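Local atomic coordinates of BtGH115A (Bacteroides thetaiotaomicron, PDB entry 5BY3), a protein that hydrolyses glycosidic bonds as a family GH115 4-O-methyl-alpha-glucuronidase with specificity for decorated arabinogalactans. Residues L707-S712 and A741-V746; L678-G683 and D769-Y774. All coordinates share one frame; numbering follows the deposited sequence.

Interaction 1: L707-S712 and A741-V746; sequences LRFTVS and AIRKIV
Phe709 meets Arg743 with the outer edge of its ring: CB of Arg743 lies close to the ring plane, 3.9 Å from Phe709 CZ, and Arg743 CG follows at 4.2 Å from the same Phe709 CZ. The contact is therefore edge-on and apolar, made by the aliphatic root of the arginine. Although the guanidinium and ring planes are only 32° apart, this is no stack, because the chain bends at chi2 (-75°) and carries the charged end away from the phenyl group. There NH1 of Arg743 gives a bent hydrogen bond of 3.0 Å to Ile742 O (133° at the hydrogen), NE bonds to the carbonyl of Ala722, and NH2 forms a salt bridge with Glu731, which together would fix the rotation of the group. Two residues along, Val711 CG2 and Ile745 CD1 come within 4.2 Å of each other, methyl to methyl. No hydrogen bond joins the two segments, and the CA atoms of Val711 and Ile745 stand 8.7 Å apart, as expected for strands of facing sheets. Strand 708-713 pairs with 719-722 and 755-761, strand 741-748 with 689-696; Ile721 and Ile694 add further apolar side chains to the layer between them.

Interaction 2: L678-G683 and D769-Y774; sequences LTFSFG and DQVMLY
With chi1 at 61°, Phe682 holds CG between its own backbone N and carbonyl carbon, and chi2 of -78° turns the ring so that one face receives CD2 of Leu773. Leu773 CD2 stands 3.5 Å from the centroid of the Phe682 ring and only 5° off the ring normal, a centred CH-pi contact. Leu773 CD2 lies 3.7 Å from Phe682 CD1 and 3.9 Å from Phe682 CZ, nearly equal distances that confirm the centring, and the two side chains cross at about a right angle. Phe680 makes a looser apolar contact, its CZ lying 4.4 Å from Val771 CG2 in an oblique approach. Were Phe682 replaced by an alanine, the CD2 methyl of Leu773 would probably lose its aromatic platform and a gap would open between the sheets. The CA atoms of Phe680 and Val771 are 9.4 Å apart and no hydrogen bond crosses, so side chains alone join the segments here. Trp647 borders the contact, stacking on the Phe680 ring and touching Phe682, Val771 and Leu773. Within its own sheet, strand 677-682 pairs with 755-761; 766-772 pairs with 689-696, 670-672 and 646-647, the strand carrying Trp647, and has a classic beta bulge, Asp769 and Gln770 sharing Arg695 as partner.

Overall arrangement
Interactions 1 and 2 join the same two antiparallel sheets, with centres 12 Å apart and nearest atoms about 6 Å apart, so they do not touch directly. Strands 677-682 and 708-713 flank 755-761 in one sheet; strands 741-748 and 766-772 flank 689-696 in the other. Each interaction thus bridges the sheets, making a beta-sandwich. Along the chain interaction 1 is nested: 678-683 comes first, then 707-712 and 741-746, and finally 769-774, which closes the outer loop. All four segments fall in the GH115 C-terminal domain; the centres of interactions 1 and 2 lie about 30 and 34 Å from the centre of the chain. Interaction 2 is buried between the sheets, interaction 1 only partly, both in a peripheral beta domain.

Interaction 1: L707-S712 and A741-V746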
loop_
_atom_site.group_PDB
_atom_site.type_symbol
_atom_site.label_atom_id
_atom_site.label_comp_id
_atom_site.label_asym_id
_atom_site.label_seq_id
_atom_site.Cartn_x
_atom_site.Cartn_y
_atom_site.Cartn_z
ATOM N N LEU A 707 -19.725 5.821 14.037
ATOM C CA LEU A 707 -19.800 6.913 12.968
ATOM C C LEU A 707 -21.143 7.598 12.640
ATOM O O LEU A 707 -21.850 7.203 11.683
ATOM C CB LEU A 707 -19.191 6.492 11.622
ATOM C CG LEU A 707 -17.676 6.313 11.479
ATOM C CD1 LEU A 707 -17.377 5.831 10.053
ATOM C CD2 LEU A 707 -16.911 7.575 11.852
ATOM N N ARG A 708 -21.469 8.657 13.375
ATOM C CA ARG A 708 -22.660 9.445 13.035
ATOM C C ARG A 708 -22.553 10.977 13.154
ATOM O O ARG A 708 -21.607 11.513 13.721
ATOM C CB ARG A 708 -23.894 8.891 13.767
ATOM C CG ARG A 708 -23.849 8.962 15.270
ATOM C CD ARG A 708 -24.321 7.667 15.887
ATOM N NE ARG A 708 -23.410 7.403 16.982
ATOM C CZ ARG A 708 -23.668 7.573 18.272
ATOM N NH1 ARG A 708 -24.873 7.969 18.684
ATOM N NH2 ARG A 708 -22.707 7.301 19.153
ATOM N N PHE A 709 -23.520 11.666 12.566
ATOM C CA PHE A 709 -23.582 13.121 12.591
ATOM C C PHE A 709 -25.009 13.595 12.844
ATOM O O PHE A 709 -25.923 12.790 12.876
ATOM C CB PHE A 709 -22.984 13.757 11.307
ATOM C CG PHE A 709 -23.660 13.347 10.017
ATOM C CD1 PHE A 709 -23.219 12.223 9.304
ATOM C CD2 PHE A 709 -24.708 14.111 9.485
ATOM C CE1 PHE A 709 -23.832 11.853 8.101
ATOM C CE2 PHE A 709 -25.321 13.754 8.275
ATOM C CZ PHE A 709 -24.881 12.623 7.580
ATOM N N THR A 710 -25.188 14.892 13.078
ATOM C CA THR A 710 -26.524 15.450 13.201
ATOM C C THR A 710 -26.625 16.553 12.186
ATOM O O THR A 710 -25.657 17.295 11.980
ATOM C CB THR A 710 -26.847 15.999 14.608
ATOM O OG1 THR A 710 -26.222 17.277 14.801
ATOM C CG2 THR A 710 -26.442 15.022 15.716
ATOM N N VAL A 711 -27.786 16.631 11.543
ATOM C CA VAL A 711 -28.153 17.741 10.655
ATOM C C VAL A 711 -29.237 18.605 11.301
ATOM O O VAL A 711 -30.219 18.083 11.850
ATOM C CB VAL A 711 -28.682 17.230 9.312
ATOM C CG1 VAL A 711 -27.795 17.671 8.173
ATOM C CG2 VAL A 711 -28.820 15.718 9.347
ATOM N N SER A 712 -29.060 19.921 11.253
ATOM C CA SER A 712 -30.089 20.831 11.781
ATOM C C SER A 712 -30.238 22.066 10.920
ATOM O O SER A 712 -29.296 22.866 10.790
ATOM C CB SER A 712 -29.837 21.199 13.254
ATOM O OG SER A 712 -30.875 22.024 13.762
ATOM N N ALA A 741 -19.316 7.515 1.228
ATOM C CA ALA A 741 -20.614 7.269 1.881
ATOM C C ALA A 741 -21.506 8.432 1.506
ATOM O O ALA A 741 -21.018 9.551 1.305
ATOM C CB ALA A 741 -20.488 7.171 3.388
ATOM N N ILE A 742 -22.803 8.151 1.386
ATOM C CA ILE A 742 -23.771 9.075 0.851
ATOM C C ILE A 742 -25.000 9.047 1.754
ATOM O O ILE A 742 -25.595 7.976 1.941
ATOM C CB ILE A 742 -24.228 8.704 -0.574
ATOM C CG1 ILE A 742 -23.071 8.780 -1.589
ATOM C CG2 ILE A 742 -25.438 9.573 -1.001
ATOM C CD1 ILE A 742 -23.496 8.552 -3.056
ATOM N N ARG A 743 -25.380 10.219 2.293
ATOM C CA ARG A 743 -26.608 10.370 3.087
ATOM C C ARG A 743 -27.447 11.525 2.568
ATOM O O ARG A 743 -27.027 12.694 2.598
ATOM C CB ARG A 743 -26.313 10.523 4.590
ATOM C CG ARG A 743 -25.816 9.266 5.259
ATOM C CD ARG A 743 -26.954 8.253 5.474
ATOM N NE ARG A 743 -26.449 6.979 6.035
ATOM C CZ ARG A 743 -26.085 5.901 5.323
ATOM N NH1 ARG A 743 -26.152 5.890 4.002
ATOM N NH2 ARG A 743 -25.615 4.830 5.948
ATOM N N LYS A 744 -28.625 11.173 2.072
ATOM C CA LYS A 744 -29.639 12.133 1.685
ATOM C C LYS A 744 -30.654 12.321 2.802
ATOM O O LYS A 744 -31.052 11.364 3.489
ATOM C CB LYS A 744 -30.336 11.677 0.415
ATOM C CG LYS A 744 -29.389 11.619 -0.772
ATOM C CD LYS A 744 -30.126 11.408 -2.088
ATOM C CE LYS A 744 -29.256 11.797 -3.279
ATOM N NZ LYS A 744 -28.059 10.932 -3.393
ATOM N N ILE A 745 -31.050 13.571 2.999
ATOM C CA ILE A 745 -32.131 13.892 3.925
ATOM C C ILE A 745 -33.041 14.970 3.344
ATOM O O ILE A 745 -32.590 15.913 2.681
ATOM C CB ILE A 745 -31.610 14.226 5.351
ATOM C CG1 ILE A 745 -32.748 14.181 6.361
ATOM C CG2 ILE A 745 -30.901 15.571 5.398
ATOM C CD1 ILE A 745 -32.281 13.890 7.772
ATOM N N VAL A 746 -34.333 14.795 3.575
ATOM C CA VAL A 746 -35.330 15.795 3.221
ATOM C C VAL A 746 -35.777 16.515 4.507
ATOM O O VAL A 746 -36.113 15.871 5.534
ATOM C CB VAL A 746 -36.483 15.173 2.389
ATOM C CG1 VAL A 746 -37.757 16.013 2.438
ATOM C CG2 VAL A 746 -36.028 14.965 0.943
#

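Interaction 2: L678-G683 and D769-Y774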
loop_
_atom_site.group_PDB
_atom_site.type_symbol
_atom_site.label_atom_id
_atom_site.label_comp_id
_atom_site.label_asym_id
_atom_site.label_seq_id
_atom_site.Cartn_x
_atom_site.Cartn_y
_atom_site.Cartn_z
ATOM N N LEU A 678 -19.785 22.093 11.761
ATOM C CA LEU A 678 -19.763 23.046 10.666
ATOM C C LEU A 678 -21.165 23.629 10.402
ATOM O O LEU A 678 -22.197 22.959 10.596
ATOM C CB LEU A 678 -19.222 22.373 9.413
ATOM C CG LEU A 678 -17.723 22.485 9.120
ATOM C CD1 LEU A 678 -16.833 22.579 10.371
ATOM C CD2 LEU A 678 -17.310 21.363 8.170
ATOM N N THR A 679 -21.180 24.873 9.940
ATOM C CA THR A 679 -22.390 25.669 9.813
ATOM C C THR A 679 -22.366 26.249 8.382
ATOM O O THR A 679 -21.433 26.968 8.013
ATOM C CB THR A 679 -22.392 26.755 10.928
ATOM O OG1 THR A 679 -22.378 26.137 12.234
ATOM C CG2 THR A 679 -23.579 27.739 10.824
ATOM N N PHE A 680 -23.348 25.878 7.559
ATOM C CA PHE A 680 -23.434 26.358 6.160
ATOM C C PHE A 680 -24.647 27.249 5.998
ATOM O O PHE A 680 -25.693 26.978 6.587
ATOM C CB PHE A 680 -23.545 25.203 5.162
ATOM C CG PHE A 680 -22.362 24.303 5.158
ATOM C CD1 PHE A 680 -22.272 23.247 6.055
ATOM C CD2 PHE A 680 -21.323 24.523 4.281
ATOM C CE1 PHE A 680 -21.164 22.429 6.076
ATOM C CE2 PHE A 680 -20.216 23.700 4.287
ATOM C CZ PHE A 680 -20.133 22.654 5.186
ATOM N N SER A 681 -24.519 28.288 5.181
ATOM C CA SER A 681 -25.610 29.236 5.021
ATOM C C SER A 681 -25.982 29.500 3.562
ATOM O O SER A 681 -25.138 29.450 2.632
ATOM C CB SER A 681 -25.331 30.540 5.784
ATOM O OG SER A 681 -24.262 31.250 5.183
ATOM N N PHE A 682 -27.267 29.796 3.383
ATOM C CA PHE A 682 -27.820 29.962 2.060
ATOM C C PHE A 682 -29.095 30.779 2.134
ATOM O O PHE A 682 -29.727 30.897 3.207
ATOM C CB PHE A 682 -28.060 28.592 1.386
ATOM C CG PHE A 682 -29.026 27.700 2.129
ATOM C CD1 PHE A 682 -28.627 26.996 3.267
ATOM C CD2 PHE A 682 -30.336 27.565 1.690
ATOM C CE1 PHE A 682 -29.518 26.184 3.963
ATOM C CE2 PHE A 682 -31.231 26.751 2.377
ATOM C CZ PHE A 682 -30.818 26.057 3.513
ATOM N N GLY A 683 -29.465 31.307 0.969
ATOM C CA GLY A 683 -30.488 32.318 0.871
ATOM C C GLY A 683 -31.881 31.801 0.623
ATOM O O GLY A 683 -32.293 30.728 1.104
ATOM N N ASP A 769 -16.770 15.410 2.912
ATOM C CA ASP A 769 -16.258 15.606 1.551
ATOM C C ASP A 769 -17.081 16.659 0.834
ATOM O O ASP A 769 -16.553 17.683 0.476
ATOM C CB ASP A 769 -16.267 14.286 0.752
ATOM C CG ASP A 769 -15.244 14.271 -0.373
ATOM O OD1 ASP A 769 -14.357 15.119 -0.313
ATOM O OD2 ASP A 769 -15.285 13.410 -1.294
ATOM N N GLN A 770 -18.367 16.406 0.614
ATOM C CA GLN A 770 -19.229 17.358 -0.101
ATOM C C GLN A 770 -20.577 17.517 0.568
ATOM O O GLN A 770 -20.988 16.666 1.347
ATOM C CB GLN A 770 -19.441 16.934 -1.539
ATOM C CG GLN A 770 -18.141 16.875 -2.332
ATOM C CD GLN A 770 -18.297 16.248 -3.708
ATOM O OE1 GLN A 770 -18.674 15.083 -3.836
ATOM N NE2 GLN A 770 -18.019 17.020 -4.740
ATOM N N VAL A 771 -21.244 18.622 0.273
ATOM C CA VAL A 771 -22.635 18.858 0.626
ATOM C C VAL A 771 -23.303 19.495 -0.610
ATOM O O VAL A 771 -22.748 20.436 -1.193
ATOM C CB VAL A 771 -22.777 19.813 1.838
ATOM C CG1 VAL A 771 -24.248 20.009 2.167
ATOM C CG2 VAL A 771 -22.057 19.282 3.087
HETATM N N MSE A 772 -24.466 18.971 -1.017
HETATM C CA MSE A 772 -25.309 19.622 -2.043
HETATM C C MSE A 772 -26.731 19.877 -1.554
HETATM O O MSE A 772 -27.183 19.274 -0.577
HETATM C CB MSE A 772 -25.272 18.853 -3.345
HETATM C CG MSE A 772 -23.878 18.877 -3.966
HETATM SE SE MSE A 772 -22.881 17.278 -3.402
HETATM C CE MSE A 772 -22.125 16.700 -5.131
ATOM N N LEU A 773 -27.448 20.779 -2.225
ATOM C CA LEU A 773 -28.756 21.232 -1.706
ATOM C C LEU A 773 -30.065 20.817 -2.411
ATOM O O LEU A 773 -30.920 20.274 -1.738
ATOM C CB LEU A 773 -28.729 22.671 -1.159
ATOM C CG LEU A 773 -28.913 22.790 0.376
ATOM C CD1 LEU A 773 -28.133 21.823 1.261
ATOM C CD2 LEU A 773 -28.655 24.209 0.853
ATOM N N TYR A 774 -30.255 21.075 -3.704
ATOM C CA TYR A 774 -31.520 20.644 -4.422
ATOM C C TYR A 774 -32.898 21.047 -3.823
ATOM O O TYR A 774 -33.276 20.604 -2.721
ATOM C CB TYR A 774 -31.545 19.119 -4.742
ATOM C CG TYR A 774 -30.240 18.583 -5.284
ATOM C CD1 TYR A 774 -29.822 18.857 -6.604
ATOM C CD2 TYR A 774 -29.403 17.825 -4.465
ATOM C CE1 TYR A 774 -28.598 18.377 -7.085
ATOM C CE2 TYR A 774 -28.197 17.340 -4.933
ATOM C CZ TYR A 774 -27.790 17.626 -6.229
ATOM O OH TYR A 774 -26.588 17.113 -6.635
#